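RedY-like protein (PDB 2JDJ) probably takes part in the biosynthesis of the red pigment prodigiosin in Hahella chejuensis, as a small protein of the dimeric alpha/beta-barrel superfamily. Local coordinates at residues Trp22-Leu34 and Thr73-Met86. Numbering follows the deposited sequence.
Sequences WVQNVDYATCPDL and TSTFAGLVQAFSRM. With IPA (isopropyl alcohol), chain F.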
loop_
_atom_site.group_PDB
_atom_site.type_symbol
_atom_site.label_atom_id
_atom_site.label_comp_id
_atom_site.label_asym_id
_atom_site.label_seq_id
_atom_site.Cartn_x
_atom_site.Cartn_y
_atom_site.Cartn_z
ATOM N N TRP A 22 16.800 -6.435 9.281
ATOM C CA TRP A 22 16.691 -7.369 8.166
ATOM C C TRP A 22 15.944 -6.728 7.009
ATOM O O TRP A 22 16.409 -6.765 5.862
ATOM C CB TRP A 22 16.027 -8.679 8.599
ATOM C CG TRP A 22 15.746 -9.597 7.440
ATOM C CD1 TRP A 22 16.613 -10.486 6.856
ATOM C CD2 TRP A 22 14.515 -9.695 6.705
ATOM N NE1 TRP A 22 15.993 -11.134 5.800
ATOM C CE2 TRP A 22 14.705 -10.670 5.689
ATOM C CE3 TRP A 22 13.271 -9.052 6.802
ATOM C CZ2 TRP A 22 13.688 -11.013 4.773
ATOM C CZ3 TRP A 22 12.265 -9.395 5.894
ATOM C CH2 TRP A 22 12.482 -10.368 4.894
ATOM N N VAL A 23 14.805 -6.103 7.298
ATOM C CA VAL A 23 14.063 -5.416 6.234
ATOM C C VAL A 23 14.957 -4.393 5.520
ATOM O O VAL A 23 15.116 -4.440 4.307
ATOM C CB VAL A 23 12.773 -4.736 6.757
ATOM C CG1 VAL A 23 12.220 -3.756 5.721
ATOM C CG2 VAL A 23 11.745 -5.788 7.126
ATOM N N GLN A 24 15.541 -3.470 6.271
ATOM C CA GLN A 24 16.286 -2.368 5.641
ATOM C C GLN A 24 17.592 -2.763 4.960
ATOM O O GLN A 24 17.978 -2.165 3.973
ATOM C CB GLN A 24 16.540 -1.266 6.654
ATOM C CG GLN A 24 15.293 -0.457 6.948
ATOM C CD GLN A 24 15.539 0.637 7.972
ATOM O OE1 GLN A 24 14.835 0.728 8.982
ATOM N NE2 GLN A 24 16.545 1.461 7.722
ATOM N N ASN A 25 18.271 -3.773 5.475
ATOM C CA ASN A 25 19.614 -4.095 4.987
ATOM C C ASN A 25 19.715 -5.409 4.238
ATOM O O ASN A 25 20.761 -5.725 3.664
ATOM C CB ASN A 25 20.596 -4.049 6.155
ATOM C CG ASN A 25 20.604 -2.704 6.834
ATOM O OD1 ASN A 25 21.240 -1.773 6.362
ATOM N ND2 ASN A 25 19.864 -2.583 7.936
ATOM N N VAL A 26 18.637 -6.191 4.247
ATOM C CA VAL A 26 18.632 -7.460 3.541
ATOM C C VAL A 26 17.455 -7.500 2.566
ATOM O O VAL A 26 17.634 -7.740 1.362
ATOM C CB VAL A 26 18.612 -8.661 4.501
ATOM C CG1 VAL A 26 18.776 -9.961 3.734
ATOM C CG2 VAL A 26 19.744 -8.551 5.537
ATOM N N ASP A 27 16.253 -7.259 3.082
ATOM C CA ASP A 27 15.057 -7.348 2.247
ATOM C C ASP A 27 15.095 -6.283 1.147
ATOM O O ASP A 27 15.021 -6.617 -0.032
ATOM C CB ASP A 27 13.797 -7.251 3.122
ATOM C CG ASP A 27 12.550 -7.822 2.455
ATOM O OD1 ASP A 27 12.616 -8.505 1.400
ATOM O OD2 ASP A 27 11.474 -7.584 3.027
ATOM N N TYR A 28 15.261 -5.013 1.526
ATOM C CA TYR A 28 15.352 -3.926 0.541
ATOM C C TYR A 28 16.546 -4.148 -0.378
ATOM O O TYR A 28 16.464 -3.889 -1.562
ATOM C CB TYR A 28 15.548 -2.546 1.183
ATOM C CG TYR A 28 14.378 -1.941 1.934
ATOM C CD1 TYR A 28 13.076 -2.455 1.817
ATOM C CD2 TYR A 28 14.576 -0.830 2.744
ATOM C CE1 TYR A 28 12.002 -1.876 2.511
ATOM C CE2 TYR A 28 13.522 -0.249 3.437
ATOM C CZ TYR A 28 12.233 -0.780 3.318
ATOM O OH TYR A 28 11.195 -0.198 4.004
ATOM N N ALA A 29 17.657 -4.617 0.192
ATOM C CA ALA A 29 18.908 -4.742 -0.548
ATOM C C ALA A 29 18.840 -5.828 -1.623
ATOM O O ALA A 29 19.668 -5.842 -2.534
ATOM C CB ALA A 29 20.067 -5.012 0.419
ATOM N N THR A 30 17.857 -6.727 -1.521
ATOM C CA THR A 30 17.724 -7.861 -2.448
ATOM C C THR A 30 16.790 -7.545 -3.618
ATOM O O THR A 30 16.761 -8.269 -4.618
ATOM C CB THR A 30 17.237 -9.125 -1.709
ATOM O OG1 THR A 30 18.084 -9.380 -0.587
ATOM C CG2 THR A 30 17.248 -10.347 -2.607
ATOM N N CYS A 31 16.025 -6.467 -3.488
ATOM C CA CYS A 31 15.058 -6.067 -4.507
ATOM C C CYS A 31 15.617 -5.791 -5.919
ATOM O O CYS A 31 14.898 -6.013 -6.904
ATOM C CB CYS A 31 14.220 -4.883 -4.010
ATOM S SG CYS A 31 12.931 -5.382 -2.804
ATOM N N PRO A 32 16.870 -5.277 -6.027
ATOM C CA PRO A 32 17.479 -5.186 -7.356
ATOM C C PRO A 32 17.583 -6.534 -8.088
ATOM O O PRO A 32 17.658 -6.540 -9.310
ATOM C CB PRO A 32 18.883 -4.631 -7.061
ATOM C CG PRO A 32 18.752 -3.912 -5.776
ATOM C CD PRO A 32 17.766 -4.722 -4.991
ATOM N N ASP A 33 17.589 -7.648 -7.352
ATOM C CA ASP A 33 17.712 -8.991 -7.941
ATOM C C ASP A 33 16.364 -9.616 -8.289
ATOM O O ASP A 33 16.310 -10.745 -8.780
ATOM C CB ASP A 33 18.457 -9.945 -7.000
ATOM C CG ASP A 33 19.930 -9.595 -6.838
ATOM O OD1 ASP A 33 20.448 -8.778 -7.630
ATOM O OD2 ASP A 33 20.572 -10.152 -5.905
ATOM N N LEU A 34 15.280 -8.897 -8.021
ATOM C CA LEU A 34 13.937 -9.366 -8.350
ATOM C C LEU A 34 13.383 -8.449 -9.427
ATOM O O LEU A 34 12.863 -7.376 -9.126
ATOM C CB LEU A 34 13.046 -9.379 -7.108
ATOM C CG LEU A 34 13.536 -10.165 -5.888
ATOM C CD1 LEU A 34 12.659 -9.864 -4.661
ATOM C CD2 LEU A 34 13.601 -11.668 -6.152
ATOM N N THR A 73 12.493 -18.168 -7.629
ATOM C CA THR A 73 13.951 -18.071 -7.619
ATOM C C THR A 73 14.487 -18.406 -6.227
ATOM O O THR A 73 13.758 -18.336 -5.242
ATOM C CB THR A 73 14.446 -16.663 -8.017
ATOM O OG1 THR A 73 13.999 -15.699 -7.050
ATOM C CG2 THR A 73 13.961 -16.275 -9.411
ATOM N N SER A 74 15.760 -18.765 -6.144
ATOM C CA SER A 74 16.400 -19.026 -4.856
ATOM C C SER A 74 16.726 -17.712 -4.130
ATOM O O SER A 74 16.988 -17.709 -2.928
ATOM C CB SER A 74 17.678 -19.846 -5.047
ATOM O OG SER A 74 18.623 -19.112 -5.811
ATOM N N THR A 75 16.746 -16.610 -4.878
ATOM C CA THR A 75 16.862 -15.272 -4.306
ATOM C C THR A 75 15.688 -15.039 -3.339
ATOM O O THR A 75 15.888 -14.635 -2.188
ATOM C CB THR A 75 16.842 -14.195 -5.410
ATOM O OG1 THR A 75 17.877 -14.456 -6.374
ATOM C CG2 THR A 75 17.027 -12.790 -4.820
ATOM N N PHE A 76 14.477 -15.320 -3.813
ATOM C CA PHE A 76 13.274 -15.175 -3.005
ATOM C C PHE A 76 13.223 -16.176 -1.860
ATOM O O PHE A 76 12.861 -15.822 -0.743
ATOM C CB PHE A 76 12.021 -15.273 -3.877
ATOM C CG PHE A 76 10.763 -14.800 -3.189
ATOM C CD1 PHE A 76 10.460 -13.439 -3.117
ATOM C CD2 PHE A 76 9.889 -15.709 -2.619
ATOM C CE1 PHE A 76 9.322 -13.005 -2.485
ATOM C CE2 PHE A 76 8.736 -15.277 -1.993
ATOM C CZ PHE A 76 8.454 -13.926 -1.916
ATOM N N ALA A 77 13.602 -17.421 -2.122
ATOM C CA ALA A 77 13.556 -18.463 -1.096
ATOM C C ALA A 77 14.393 -18.083 0.115
ATOM O O ALA A 77 14.064 -18.442 1.253
ATOM C CB ALA A 77 14.009 -19.815 -1.670
ATOM N N GLY A 78 15.480 -17.359 -0.137
ATOM C CA GLY A 78 16.365 -16.891 0.927
ATOM C C GLY A 78 15.731 -15.809 1.792
ATOM O O GLY A 78 15.953 -15.749 3.003
ATOM N N LEU A 79 14.948 -14.943 1.161
ATOM C CA LEU A 79 14.162 -13.952 1.887
ATOM C C LEU A 79 13.085 -14.609 2.757
ATOM O O LEU A 79 13.019 -14.352 3.959
ATOM C CB LEU A 79 13.536 -12.953 0.908
ATOM C CG LEU A 79 14.477 -12.061 0.094
ATOM C CD1 LEU A 79 13.646 -11.194 -0.850
ATOM C CD2 LEU A 79 15.365 -11.194 1.006
ATOM N N VAL A 80 12.250 -15.458 2.155
ATOM C CA VAL A 80 11.227 -16.234 2.897
ATOM C C VAL A 80 11.778 -16.995 4.117
ATOM O O VAL A 80 11.181 -16.957 5.201
ATOM C CB VAL A 80 10.451 -17.196 1.976
ATOM C CG1 VAL A 80 9.488 -18.057 2.787
ATOM C CG2 VAL A 80 9.681 -16.407 0.938
ATOM N N GLN A 81 12.924 -17.657 3.960
ATOM C CA GLN A 81 13.482 -18.467 5.055
ATOM C C GLN A 81 13.724 -17.612 6.307
ATOM O O GLN A 81 13.355 -17.992 7.433
ATOM C CB GLN A 81 14.782 -19.174 4.593
ATOM C CG GLN A 81 15.330 -20.256 5.555
ATOM C CD GLN A 81 16.010 -21.450 4.827
ATOM O OE1 GLN A 81 15.779 -22.621 5.171
ATOM N NE2 GLN A 81 16.835 -21.151 3.820
ATOM N N ALA A 82 14.343 -16.455 6.096
ATOM C CA ALA A 82 14.664 -15.518 7.174
ATOM C C ALA A 82 13.386 -14.908 7.742
ATOM O O ALA A 82 13.191 -14.879 8.956
ATOM C CB ALA A 82 15.583 -14.419 6.654
ATOM N N PHE A 83 12.533 -14.416 6.846
ATOM C CA PHE A 83 11.251 -13.813 7.221
ATOM C C PHE A 83 10.443 -14.721 8.145
ATOM O O PHE A 83 9.941 -14.294 9.199
ATOM C CB PHE A 83 10.454 -13.476 5.959
ATOM C CG PHE A 83 9.079 -12.932 6.240
ATOM C CD1 PHE A 83 8.887 -11.555 6.421
ATOM C CD2 PHE A 83 7.974 -13.781 6.303
ATOM C CE1 PHE A 83 7.617 -11.047 6.671
ATOM C CE2 PHE A 83 6.707 -13.273 6.553
ATOM C CZ PHE A 83 6.535 -11.914 6.740
ATOM N N SER A 84 10.359 -15.993 7.755
ATOM C CA SER A 84 9.562 -16.995 8.452
ATOM C C SER A 84 10.029 -17.376 9.861
ATOM O O SER A 84 9.279 -18.021 10.606
ATOM C CB SER A 84 9.447 -18.232 7.570
ATOM O OG SER A 84 8.489 -17.982 6.549
ATOM N N ARG A 85 11.258 -17.001 10.226
ATOM C CA ARG A 85 11.758 -17.214 11.594
ATOM C C ARG A 85 11.197 -16.163 12.552
ATOM O O ARG A 85 11.189 -16.369 13.759
ATOM C CB ARG A 85 13.293 -17.147 11.648
ATOM C CG ARG A 85 14.034 -18.209 10.835
ATOM C CD ARG A 85 13.741 -19.615 11.291
ATOM N NE ARG A 85 14.313 -19.904 12.610
ATOM C CZ ARG A 85 15.587 -20.224 12.835
ATOM N NH1 ARG A 85 16.459 -20.296 11.830
ATOM N NH2 ARG A 85 15.989 -20.473 14.075
HETATM N N MSE A 86 10.709 -15.047 12.001
HETATM C CA MSE A 86 10.304 -13.891 12.816
HETATM C C MSE A 86 8.837 -13.489 12.681
HETATM O O MSE A 86 8.287 -12.884 13.595
HETATM C CB MSE A 86 11.126 -12.661 12.448
HETATM C CG MSE A 86 12.597 -12.710 12.803
HETATM SE SE MSE A 86 13.462 -11.138 12.018
HETATM C CE MSE A 86 13.176 -11.433 10.138
HETATM C C1 IPA F . 10.851 -8.051 -2.116
HETATM C C2 IPA F . 10.095 -9.120 -1.343
HETATM C C3 IPA F . 8.599 -8.882 -1.465
HETATM O O2 IPA F . 10.470 -9.057 0.010
HETATM O O HOH W 1 17.324 -13.177 4.177
#
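Trp22 swings CG anti to its main-chain nitrogen (chi1 173°) and lays its indole against Leu79, Ala82, Phe83 and Met86, while Leu79, with CG beside its own nitrogen (chi1 -64°), reaches back among Trp22, Val26, Asp27 and Thr30. These reciprocal knobs-into-holes join two nearly antiparallel helical segments, whose axes come within 10.7 Å at 160°, in a ferredoxin-like chain of the dimeric alpha/beta-barrel clan, where helix 16-30 packs on strand 37-44 and helix 74-86 leads into strand 87-97. Selenomethionine Met86 CE comes in obliquely near the rim of the indole, 4.1 Å from Trp22 CD2, while CB of Asp27, from its own helix, lies against the rim of the opposite face. Trp22 CH2 rests 3.9 Å from Phe83 CB, and CZ3 comes up to the edge of the Phe83 ring. In the indole plane NE1 donates to a water at 2.9 Å, which in turn donates to Gly78 O, so the water links the helices where no direct hydrogen bond does. A leucine in place of Trp22 would probably open a gap among Ala82, Phe83 and Met86 and leave that water without its indole donor. Farther along, Thr30 meets Leu79 tip to tip, while its OG1 turns back to donate to Val26 O. Leu34 CD2 packs on Thr75 CG2, and Thr73 caps helix 74-86 by accepting from Phe76 N, its hydroxyl also bonding to Asp70 O. Close to Leu79, an isopropyl alcohol probably taken from the crystallisation liquor touches Cys31 and Leu34, and its O2 donates to Asp27 OD1 at 2.6 Å.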